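Local atomic coordinates of nicotinate-nucleotide pyrophosphorylase (Ehrlichia chaffeensis, PDB entry 3L0G), a protein that probably converts quinolinate and phosphoribosyl pyrophosphate to nicotinate mononucleotide, with loss of carbon dioxide, in NAD biosynthesis. Residues I59-I70 against D92-V103; Y209-V220 against V228-M236. One frame throughout, in Å; residues are numbered along the deposited sequence.

How the interactions relate
The two contacts lie on opposite sides of the chain's centre. Their own centres are about 38 Å apart and their nearest atoms about 23 Å, so they do not touch. Interaction 1 comes first along the chain, in the N-terminal quinolinate phosphoribosyl transferase domain. It joins strands 54-61 and 101-108 of the four-stranded antiparallel sheet and adds the small ladder of 65-66 with 95-96. Interaction 2 follows in the C-terminal one. It pairs 210-214 with 230-234, two inner strands among six parallel ones. The chain thus combines an antiparallel N-terminal domain with an alpha/beta-barrel domain, as in other quinolinate phosphoribosyltransferases. Each contact is a strand pairing within one of these two parts.

Interaction 1: I59-I70 against D92-V103; sequences INTRENLVVCGI and DGDITGKNSTLV
Two short antiparallel ladders in the N-terminal domain make this contact, and Thr61 and Asp92 tie their ends. Thr61 OG1 stands between its backbone N and carbonyl carbon (chi1 74°). There it donates to Gly97 O at 2.8 Å, in the carbonyl plane on a lone pair, and accepts from Ser100 N at 3.0 Å. One hydroxyl thereby holds the 97-100 turn from within. Thr61 CG2 meets Leu102 CD2. Leu102 CD2 also touches Val67 CG2 at 3.7 Å, and so meets a side chain next to each ladder. Between strands 54-61 and 101-108, Asn60 and Thr101 lie side by side, and Thr101 OG1 donates to Asn60 OD1 at 2.7 Å. Asn60 ND2 turns to Asp293. The carboxylate of Asp92 receives two backbone N-H groups where helix 70-79 begins. Ile70 N reaches OD1 at 2.8 Å through the syn lone pair, and Gly69 N reaches OD2 at 2.9 Å, 30° out of the carboxylate plane. Tyr163 OH also bonds OD2, so this acid links the helix start to helix 158-167. Ile59 pairs with Val103 but Asn60 with Thr101. Leu102, whose N bonds Ile59 O, is the extra residue of a beta bulge in the antiparallel sheet.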
loop_
_atom_site.group_PDB
_atom_site.type_symbol
_atom_site.label_atom_id
_atom_site.label_comp_id
_atom_site.label_asym_id
_atom_site.label_seq_id
_atom_site.Cartn_x
_atom_site.Cartn_y
_atom_site.Cartn_z
ATOM N N ILE C 59 -12.859 -7.328 23.950
ATOM C CA ILE C 59 -11.427 -7.166 23.916
ATOM C C ILE C 59 -11.095 -6.578 25.264
ATOM O O ILE C 59 -11.508 -5.467 25.547
ATOM C CB ILE C 59 -11.005 -6.164 22.804
ATOM C CG1 ILE C 59 -11.497 -6.635 21.427
ATOM C CG2 ILE C 59 -9.501 -5.931 22.821
ATOM C CD1 ILE C 59 -10.521 -7.438 20.659
ATOM N N ASN C 60 -10.364 -7.332 26.090
ATOM C CA ASN C 60 -10.148 -7.004 27.482
ATOM C C ASN C 60 -8.666 -6.914 27.774
ATOM O O ASN C 60 -7.892 -7.772 27.362
ATOM C CB ASN C 60 -10.785 -8.094 28.392
ATOM C CG ASN C 60 -12.300 -8.028 28.406
ATOM O OD1 ASN C 60 -12.885 -6.931 28.343
ATOM N ND2 ASN C 60 -12.949 -9.195 28.516
ATOM N N THR C 61 -8.267 -5.841 28.449
ATOM C CA THR C 61 -6.913 -5.739 29.008
ATOM C C THR C 61 -6.690 -6.761 30.123
ATOM O O THR C 61 -7.632 -7.128 30.843
ATOM C CB THR C 61 -6.656 -4.390 29.631
ATOM O OG1 THR C 61 -7.354 -4.292 30.888
ATOM C CG2 THR C 61 -7.068 -3.250 28.690
ATOM N N ARG C 62 -5.443 -7.200 30.265
ATOM C CA ARG C 62 -5.045 -8.060 31.359
ATOM C C ARG C 62 -4.121 -7.328 32.330
ATOM O O ARG C 62 -3.546 -7.970 33.212
ATOM C CB ARG C 62 -4.319 -9.316 30.859
ATOM C CG ARG C 62 -4.891 -10.009 29.633
ATOM C CD ARG C 62 -6.308 -10.473 29.825
ATOM N NE ARG C 62 -6.695 -11.418 28.775
ATOM C CZ ARG C 62 -7.944 -11.808 28.506
ATOM N NH1 ARG C 62 -8.988 -11.329 29.200
ATOM N NH2 ARG C 62 -8.148 -12.680 27.519
ATOM N N GLU C 63 -3.977 -6.003 32.177
ATOM C CA GLU C 63 -3.158 -5.171 33.083
ATOM C C GLU C 63 -3.392 -3.713 32.748
ATOM O O GLU C 63 -4.036 -3.414 31.760
ATOM C CB GLU C 63 -1.674 -5.460 32.897
ATOM C CG GLU C 63 -1.287 -5.475 31.410
ATOM C CD GLU C 63 0.195 -5.649 31.132
ATOM O OE1 GLU C 63 1.034 -5.110 31.878
ATOM O OE2 GLU C 63 0.505 -6.293 30.115
ATOM N N ASN C 64 -2.830 -2.820 33.563
ATOM C CA ASN C 64 -2.844 -1.377 33.326
ATOM C C ASN C 64 -2.165 -1.049 31.984
ATOM O O ASN C 64 -1.156 -1.656 31.639
ATOM C CB ASN C 64 -2.060 -0.634 34.438
ATOM C CG ASN C 64 -2.790 -0.598 35.802
ATOM O OD1 ASN C 64 -3.879 -1.119 35.958
ATOM N ND2 ASN C 64 -2.172 0.055 36.779
ATOM N N LEU C 65 -2.695 -0.068 31.264
ATOM C CA LEU C 65 -2.083 0.365 30.014
ATOM C C LEU C 65 -2.672 1.677 29.519
ATOM O O LEU C 65 -3.754 2.130 29.983
ATOM C CB LEU C 65 -2.176 -0.716 28.937
ATOM C CG LEU C 65 -3.524 -1.401 28.713
ATOM C CD1 LEU C 65 -4.425 -0.453 27.936
ATOM C CD2 LEU C 65 -3.348 -2.691 27.916
ATOM N N VAL C 66 -1.904 2.322 28.651
ATOM C CA VAL C 66 -2.380 3.464 27.889
ATOM C C VAL C 66 -2.932 2.880 26.600
ATOM O O VAL C 66 -2.209 2.186 25.870
ATOM C CB VAL C 66 -1.279 4.483 27.598
ATOM C CG1 VAL C 66 -1.824 5.550 26.710
ATOM C CG2 VAL C 66 -0.713 5.131 28.945
ATOM N N VAL C 67 -4.211 3.119 26.333
ATOM C CA VAL C 67 -4.873 2.527 25.161
ATOM C C VAL C 67 -4.296 3.129 23.896
ATOM O O VAL C 67 -4.181 4.359 23.800
ATOM C CB VAL C 67 -6.413 2.747 25.193
ATOM C CG1 VAL C 67 -7.068 2.262 23.905
ATOM C CG2 VAL C 67 -7.051 2.013 26.377
ATOM N N CYS C 68 -3.916 2.281 22.939
ATOM C CA CYS C 68 -3.459 2.773 21.627
ATOM C C CYS C 68 -3.738 1.735 20.540
ATOM O O CYS C 68 -3.569 0.543 20.758
ATOM C CB CYS C 68 -1.983 3.123 21.671
ATOM S SG CYS C 68 -1.440 4.224 20.289
ATOM N N GLY C 69 -4.182 2.190 19.376
ATOM C CA GLY C 69 -4.455 1.304 18.241
ATOM C C GLY C 69 -5.923 1.056 17.996
ATOM O O GLY C 69 -6.268 0.243 17.141
ATOM N N ILE C 70 -6.803 1.728 18.753
ATOM C CA ILE C 70 -8.251 1.545 18.560
ATOM C C ILE C 70 -8.734 1.866 17.136
ATOM O O ILE C 70 -9.603 1.146 16.609
ATOM C CB ILE C 70 -9.100 2.315 19.594
ATOM C CG1 ILE C 70 -8.880 1.776 20.990
ATOM C CG2 ILE C 70 -10.601 2.184 19.274
ATOM C CD1 ILE C 70 -9.505 0.386 21.195
ATOM N N ASP C 92 -8.078 5.971 22.117
ATOM C CA ASP C 92 -6.640 6.120 22.188
ATOM C C ASP C 92 -6.220 7.263 23.120
ATOM O O ASP C 92 -6.739 8.369 23.050
ATOM C CB ASP C 92 -6.055 6.299 20.784
ATOM C CG ASP C 92 -5.859 4.968 20.053
ATOM O OD1 ASP C 92 -6.532 3.962 20.383
ATOM O OD2 ASP C 92 -5.007 4.925 19.141
ATOM N N GLY C 93 -5.292 6.964 24.018
ATOM C CA GLY C 93 -4.833 7.932 25.004
ATOM C C GLY C 93 -5.511 7.788 26.358
ATOM O O GLY C 93 -5.018 8.343 27.348
ATOM N N ASP C 94 -6.641 7.069 26.419
ATOM C CA ASP C 94 -7.233 6.701 27.721
ATOM C C ASP C 94 -6.272 5.818 28.515
ATOM O O ASP C 94 -5.605 4.912 27.968
ATOM C CB ASP C 94 -8.542 5.958 27.562
ATOM C CG ASP C 94 -9.677 6.845 27.054
ATOM O OD1 ASP C 94 -9.600 8.083 27.141
ATOM O OD2 ASP C 94 -10.666 6.278 26.550
ATOM N N ILE C 95 -6.180 6.112 29.806
ATOM C CA ILE C 95 -5.409 5.322 30.728
ATOM C C ILE C 95 -6.415 4.452 31.479
ATOM O O ILE C 95 -7.395 4.958 32.049
ATOM C CB ILE C 95 -4.543 6.227 31.672
ATOM C CG1 ILE C 95 -3.535 7.012 30.812
ATOM C CG2 ILE C 95 -3.831 5.370 32.755
ATOM C CD1 ILE C 95 -2.533 7.960 31.567
ATOM N N THR C 96 -6.204 3.140 31.433
ATOM C CA THR C 96 -7.170 2.202 32.004
ATOM C C THR C 96 -6.492 1.066 32.817
ATOM O O THR C 96 -5.268 0.861 32.745
ATOM C CB THR C 96 -8.060 1.638 30.896
ATOM O OG1 THR C 96 -9.322 1.230 31.457
ATOM C CG2 THR C 96 -7.359 0.525 30.172
ATOM N N GLY C 97 -7.298 0.371 33.614
ATOM C CA GLY C 97 -6.795 -0.650 34.516
ATOM C C GLY C 97 -6.868 -2.060 33.968
ATOM O O GLY C 97 -7.317 -2.275 32.870
ATOM N N LYS C 98 -6.385 -3.004 34.769
ATOM C CA LYS C 98 -6.539 -4.432 34.557
ATOM C C LYS C 98 -8.039 -4.825 34.379
ATOM O O LYS C 98 -8.929 -4.300 35.063
ATOM C CB LYS C 98 -5.929 -5.155 35.777
ATOM C CG LYS C 98 -5.998 -6.670 35.714
ATOM C CD LYS C 98 -5.236 -7.347 36.803
ATOM C CE LYS C 98 -5.544 -8.863 36.791
ATOM N NZ LYS C 98 -4.630 -9.574 37.739
ATOM N N ASN C 99 -8.296 -5.767 33.478
ATOM C CA ASN C 99 -9.654 -6.275 33.221
ATOM C C ASN C 99 -10.622 -5.163 32.800
ATOM O O ASN C 99 -11.767 -5.094 33.250
ATOM C CB ASN C 99 -10.190 -7.054 34.436
ATOM C CG ASN C 99 -9.336 -8.256 34.765
ATOM O OD1 ASN C 99 -8.708 -8.848 33.879
ATOM N ND2 ASN C 99 -9.287 -8.618 36.042
ATOM N N SER C 100 -10.125 -4.271 31.957
ATOM C CA SER C 100 -10.924 -3.248 31.360
ATOM C C SER C 100 -11.311 -3.671 29.933
ATOM O O SER C 100 -10.430 -4.085 29.146
ATOM C CB SER C 100 -10.115 -1.949 31.343
ATOM O OG SER C 100 -10.837 -0.932 30.679
ATOM N N THR C 101 -12.597 -3.525 29.598
ATOM C CA THR C 101 -13.146 -3.743 28.272
ATOM C C THR C 101 -12.964 -2.526 27.382
ATOM O O THR C 101 -13.561 -1.459 27.596
ATOM C CB THR C 101 -14.651 -4.113 28.331
ATOM O OG1 THR C 101 -14.831 -5.242 29.193
ATOM C CG2 THR C 101 -15.215 -4.463 26.910
ATOM N N LEU C 102 -12.109 -2.690 26.380
ATOM C CA LEU C 102 -11.854 -1.672 25.400
ATOM C C LEU C 102 -12.987 -1.605 24.378
ATOM O O LEU C 102 -13.395 -0.523 23.991
ATOM C CB LEU C 102 -10.548 -1.990 24.666
ATOM C CG LEU C 102 -9.263 -2.137 25.509
ATOM C CD1 LEU C 102 -8.035 -2.176 24.569
ATOM C CD2 LEU C 102 -9.166 -0.978 26.481
ATOM N N VAL C 103 -13.447 -2.772 23.921
ATOM C CA VAL C 103 -14.470 -2.886 22.890
ATOM C C VAL C 103 -15.274 -4.118 23.204
ATOM O O VAL C 103 -14.739 -5.105 23.706
ATOM C CB VAL C 103 -13.833 -3.061 21.465
ATOM C CG1 VAL C 103 -14.907 -3.204 20.409
ATOM C CG2 VAL C 103 -12.936 -1.885 21.123
HETATM O O HOH W 1 -9.556 -9.404 31.566
HETATM O O HOH W 2 -5.784 -1.997 37.580
#

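Interaction 2: Y209-V220 against V228-M236; sequences YIAIECDNISQV and VDMILLDNM
Ile210 O takes two N-H groups, from Asp229 N at 2.9 Å and, weakly, from Met230 N at 3.2 Å. Asp229 returns the grip: its OD2 accepts Ile210 N at 2.8 Å on the anti side of the carboxylate. Asp229 CG lies beside its own backbone N (chi1 -60°), which brings the carboxylate back to Ile210. The same side chain sets CB over the centre of the Tyr209 ring, a CH-pi contact of 3.6 Å to the centroid. Met230 SD stands at the edge of that ring as a Met-aromatic contact, and its CE packs on Ala211 CB. From here strands 210-214 and 230-234 run parallel, 23° apart, as the two strands of a beta-alpha-beta unit whose connection is helix 217-225. Leu232 N donates almost straight to Ile212 O, at 178°. Cys214 N then bonds Leu232 O at 2.8 Å. Val220, on the helix, lays CG2 against Leu233 CD2 at 3.6 Å and CG1 against Ile231 CD1, closing the helix onto this face of the sheet. On the other face Glu213 CB lies alongside Leu232 CD2, while Glu213 OE1 accepts from Asp185 N. Asn216 OD1 caps the helix by accepting Gln219 N, and Gln219 OE1 in turn accepts Asp215 N.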
loop_
_atom_site.group_PDB
_atom_site.type_symbol
_atom_site.label_atom_id
_atom_site.label_comp_id
_atom_site.label_asym_id
_atom_site.label_seq_id
_atom_site.Cartn_x
_atom_site.Cartn_y
_atom_site.Cartn_z
ATOM N N TYR C 209 15.711 24.756 9.053
ATOM C CA TYR C 209 16.018 24.540 10.449
ATOM C C TYR C 209 17.115 23.480 10.513
ATOM O O TYR C 209 16.981 22.411 9.884
ATOM C CB TYR C 209 14.761 24.039 11.152
ATOM C CG TYR C 209 14.840 23.899 12.639
ATOM C CD1 TYR C 209 14.269 24.858 13.479
ATOM C CD2 TYR C 209 15.399 22.773 13.212
ATOM C CE1 TYR C 209 14.308 24.706 14.844
ATOM C CE2 TYR C 209 15.435 22.609 14.561
ATOM C CZ TYR C 209 14.897 23.577 15.379
ATOM O OH TYR C 209 14.928 23.390 16.725
ATOM N N ILE C 210 18.185 23.739 11.255
ATOM C CA ILE C 210 19.310 22.786 11.246
ATOM C C ILE C 210 19.521 22.180 12.595
ATOM O O ILE C 210 19.815 22.910 13.530
ATOM C CB ILE C 210 20.631 23.441 10.800
ATOM C CG1 ILE C 210 20.457 24.117 9.432
ATOM C CG2 ILE C 210 21.732 22.398 10.766
ATOM C CD1 ILE C 210 21.765 24.570 8.775
ATOM N N ALA C 211 19.368 20.847 12.676
ATOM C CA ALA C 211 19.792 20.033 13.835
ATOM C C ALA C 211 21.053 19.247 13.523
ATOM O O ALA C 211 21.218 18.769 12.408
ATOM C CB ALA C 211 18.703 19.059 14.242
ATOM N N ILE C 212 21.937 19.078 14.519
ATOM C CA ILE C 212 23.176 18.323 14.322
ATOM C C ILE C 212 23.515 17.461 15.540
ATOM O O ILE C 212 23.377 17.904 16.678
ATOM C CB ILE C 212 24.339 19.257 13.964
ATOM C CG1 ILE C 212 25.644 18.461 13.700
ATOM C CG2 ILE C 212 24.527 20.313 15.052
ATOM C CD1 ILE C 212 26.795 19.310 13.018
ATOM N N GLU C 213 23.923 16.219 15.317
ATOM C CA GLU C 213 24.345 15.393 16.446
ATOM C C GLU C 213 25.837 15.493 16.772
ATOM O O GLU C 213 26.721 15.434 15.898
ATOM C CB GLU C 213 23.872 13.947 16.352
ATOM C CG GLU C 213 24.035 13.268 15.074
ATOM C CD GLU C 213 23.800 11.748 15.179
ATOM O OE1 GLU C 213 24.732 10.981 14.800
ATOM O OE2 GLU C 213 22.693 11.350 15.654
ATOM N N CYS C 214 26.086 15.678 18.057
ATOM C CA CYS C 214 27.412 15.850 18.608
ATOM C C CYS C 214 27.675 14.745 19.629
ATOM O O CYS C 214 26.787 14.396 20.415
ATOM C CB CYS C 214 27.466 17.202 19.298
ATOM S SG CYS C 214 27.174 18.653 18.221
ATOM N N ASP C 215 28.876 14.193 19.644
ATOM C CA ASP C 215 29.235 13.281 20.720
ATOM C C ASP C 215 30.366 13.730 21.620
ATOM O O ASP C 215 30.801 12.961 22.449
ATOM C CB ASP C 215 29.421 11.840 20.236
ATOM C CG ASP C 215 30.440 11.703 19.176
ATOM O OD1 ASP C 215 31.266 12.631 19.004
ATOM O OD2 ASP C 215 30.404 10.644 18.494
ATOM N N ASN C 216 30.801 14.986 21.503
ATOM C CA ASN C 216 31.667 15.570 22.531
ATOM C C ASN C 216 31.501 17.066 22.598
ATOM O O ASN C 216 30.765 17.661 21.793
ATOM C CB ASN C 216 33.135 15.165 22.319
ATOM C CG ASN C 216 33.698 15.680 21.006
ATOM O OD1 ASN C 216 33.421 16.801 20.606
ATOM N ND2 ASN C 216 34.474 14.857 20.331
ATOM N N ILE C 217 32.169 17.693 23.560
ATOM C CA ILE C 217 31.959 19.107 23.812
ATOM C C ILE C 217 32.541 19.976 22.679
ATOM O O ILE C 217 31.976 21.036 22.309
ATOM C CB ILE C 217 32.562 19.489 25.183
ATOM C CG1 ILE C 217 31.619 19.014 26.302
ATOM C CG2 ILE C 217 32.868 20.990 25.274
ATOM C CD1 ILE C 217 30.262 19.668 26.320
ATOM N N SER C 218 33.676 19.545 22.146
ATOM C CA SER C 218 34.262 20.212 20.988
ATOM C C SER C 218 33.252 20.311 19.830
ATOM O O SER C 218 33.107 21.355 19.226
ATOM C CB SER C 218 35.526 19.463 20.529
ATOM O OG SER C 218 36.082 20.101 19.378
ATOM N N GLN C 219 32.523 19.241 19.544
ATOM C CA GLN C 219 31.516 19.289 18.469
ATOM C C GLN C 219 30.331 20.165 18.800
ATOM O O GLN C 219 29.794 20.833 17.926
ATOM C CB GLN C 219 31.060 17.882 18.105
ATOM C CG GLN C 219 32.155 17.067 17.433
ATOM C CD GLN C 219 31.674 15.721 16.998
ATOM O OE1 GLN C 219 30.876 15.093 17.691
ATOM N NE2 GLN C 219 32.128 15.268 15.833
ATOM N N VAL C 220 29.943 20.207 20.069
ATOM C CA VAL C 220 28.950 21.166 20.516
ATOM C C VAL C 220 29.435 22.623 20.307
ATOM O O VAL C 220 28.715 23.458 19.753
ATOM C CB VAL C 220 28.596 20.970 21.988
ATOM C CG1 VAL C 220 27.720 22.099 22.450
ATOM C CG2 VAL C 220 27.899 19.593 22.216
ATOM N N VAL C 228 23.643 26.783 14.780
ATOM C CA VAL C 228 22.610 25.784 14.498
ATOM C C VAL C 228 21.383 26.009 15.367
ATOM O O VAL C 228 21.438 26.675 16.379
ATOM C CB VAL C 228 23.115 24.325 14.658
ATOM C CG1 VAL C 228 24.149 24.031 13.612
ATOM C CG2 VAL C 228 23.645 24.074 16.038
ATOM N N ASP C 229 20.263 25.450 14.947
ATOM C CA ASP C 229 19.016 25.672 15.675
ATOM C C ASP C 229 18.889 24.654 16.799
ATOM O O ASP C 229 18.277 24.932 17.825
ATOM C CB ASP C 229 17.829 25.599 14.700
ATOM C CG ASP C 229 17.921 26.649 13.605
ATOM O OD1 ASP C 229 17.628 27.824 13.914
ATOM O OD2 ASP C 229 18.291 26.309 12.467
ATOM N N MET C 230 19.525 23.500 16.628
ATOM C CA MET C 230 19.305 22.364 17.512
ATOM C C MET C 230 20.522 21.476 17.528
ATOM O O MET C 230 21.101 21.167 16.486
ATOM C CB MET C 230 18.083 21.565 17.041
ATOM C CG MET C 230 17.828 20.217 17.756
ATOM S SD MET C 230 16.214 19.562 17.259
ATOM C CE MET C 230 16.608 17.798 17.032
ATOM N N ILE C 231 20.910 21.096 18.735
ATOM C CA ILE C 231 22.073 20.249 18.974
ATOM C C ILE C 231 21.616 19.006 19.737
ATOM O O ILE C 231 20.954 19.090 20.762
ATOM C CB ILE C 231 23.154 20.996 19.767
ATOM C CG1 ILE C 231 23.775 22.099 18.918
ATOM C CG2 ILE C 231 24.248 20.029 20.211
ATOM C CD1 ILE C 231 24.749 23.006 19.715
ATOM N N LEU C 232 21.967 17.852 19.206
ATOM C CA LEU C 232 21.665 16.576 19.809
ATOM C C LEU C 232 22.921 16.066 20.512
ATOM O O LEU C 232 24.015 16.081 19.937
ATOM C CB LEU C 232 21.222 15.615 18.708
ATOM C CG LEU C 232 20.577 14.298 19.090
ATOM C CD1 LEU C 232 19.515 13.911 18.047
ATOM C CD2 LEU C 232 21.661 13.199 19.217
ATOM N N LEU C 233 22.770 15.651 21.762
ATOM C CA LEU C 233 23.884 15.102 22.539
ATOM C C LEU C 233 23.775 13.558 22.510
ATOM O O LEU C 233 22.836 12.979 23.073
ATOM C CB LEU C 233 23.861 15.666 23.958
ATOM C CG LEU C 233 23.805 17.207 24.105
ATOM C CD1 LEU C 233 23.613 17.646 25.578
ATOM C CD2 LEU C 233 25.066 17.881 23.539
ATOM N N ASP C 234 24.695 12.907 21.796
ATOM C CA ASP C 234 24.595 11.456 21.527
ATOM C C ASP C 234 25.530 10.703 22.484
ATOM O O ASP C 234 26.734 10.876 22.436
ATOM C CB ASP C 234 24.944 11.163 20.062
ATOM C CG ASP C 234 24.597 9.726 19.621
ATOM O OD1 ASP C 234 23.494 9.217 19.969
ATOM O OD2 ASP C 234 25.426 9.114 18.888
ATOM N N ASN C 235 24.960 9.910 23.378
ATOM C CA ASN C 235 25.738 9.118 24.352
ATOM C C ASN C 235 26.766 9.868 25.139
ATOM O O ASN C 235 27.900 9.441 25.258
ATOM C CB ASN C 235 26.426 7.963 23.655
ATOM C CG ASN C 235 25.461 7.059 23.011
ATOM O OD1 ASN C 235 24.529 6.564 23.654
ATOM N ND2 ASN C 235 25.641 6.843 21.713
ATOM N N MET C 236 26.388 11.012 25.659
ATOM C CA MET C 236 27.263 11.708 26.575
ATOM C C MET C 236 26.868 11.400 28.034
ATOM O O MET C 236 25.755 10.938 28.327
ATOM C CB MET C 236 27.292 13.207 26.227
ATOM C CG MET C 236 27.903 13.450 24.799
ATOM S SD MET C 236 27.817 15.144 24.094
ATOM C CE MET C 236 27.743 16.013 25.628
#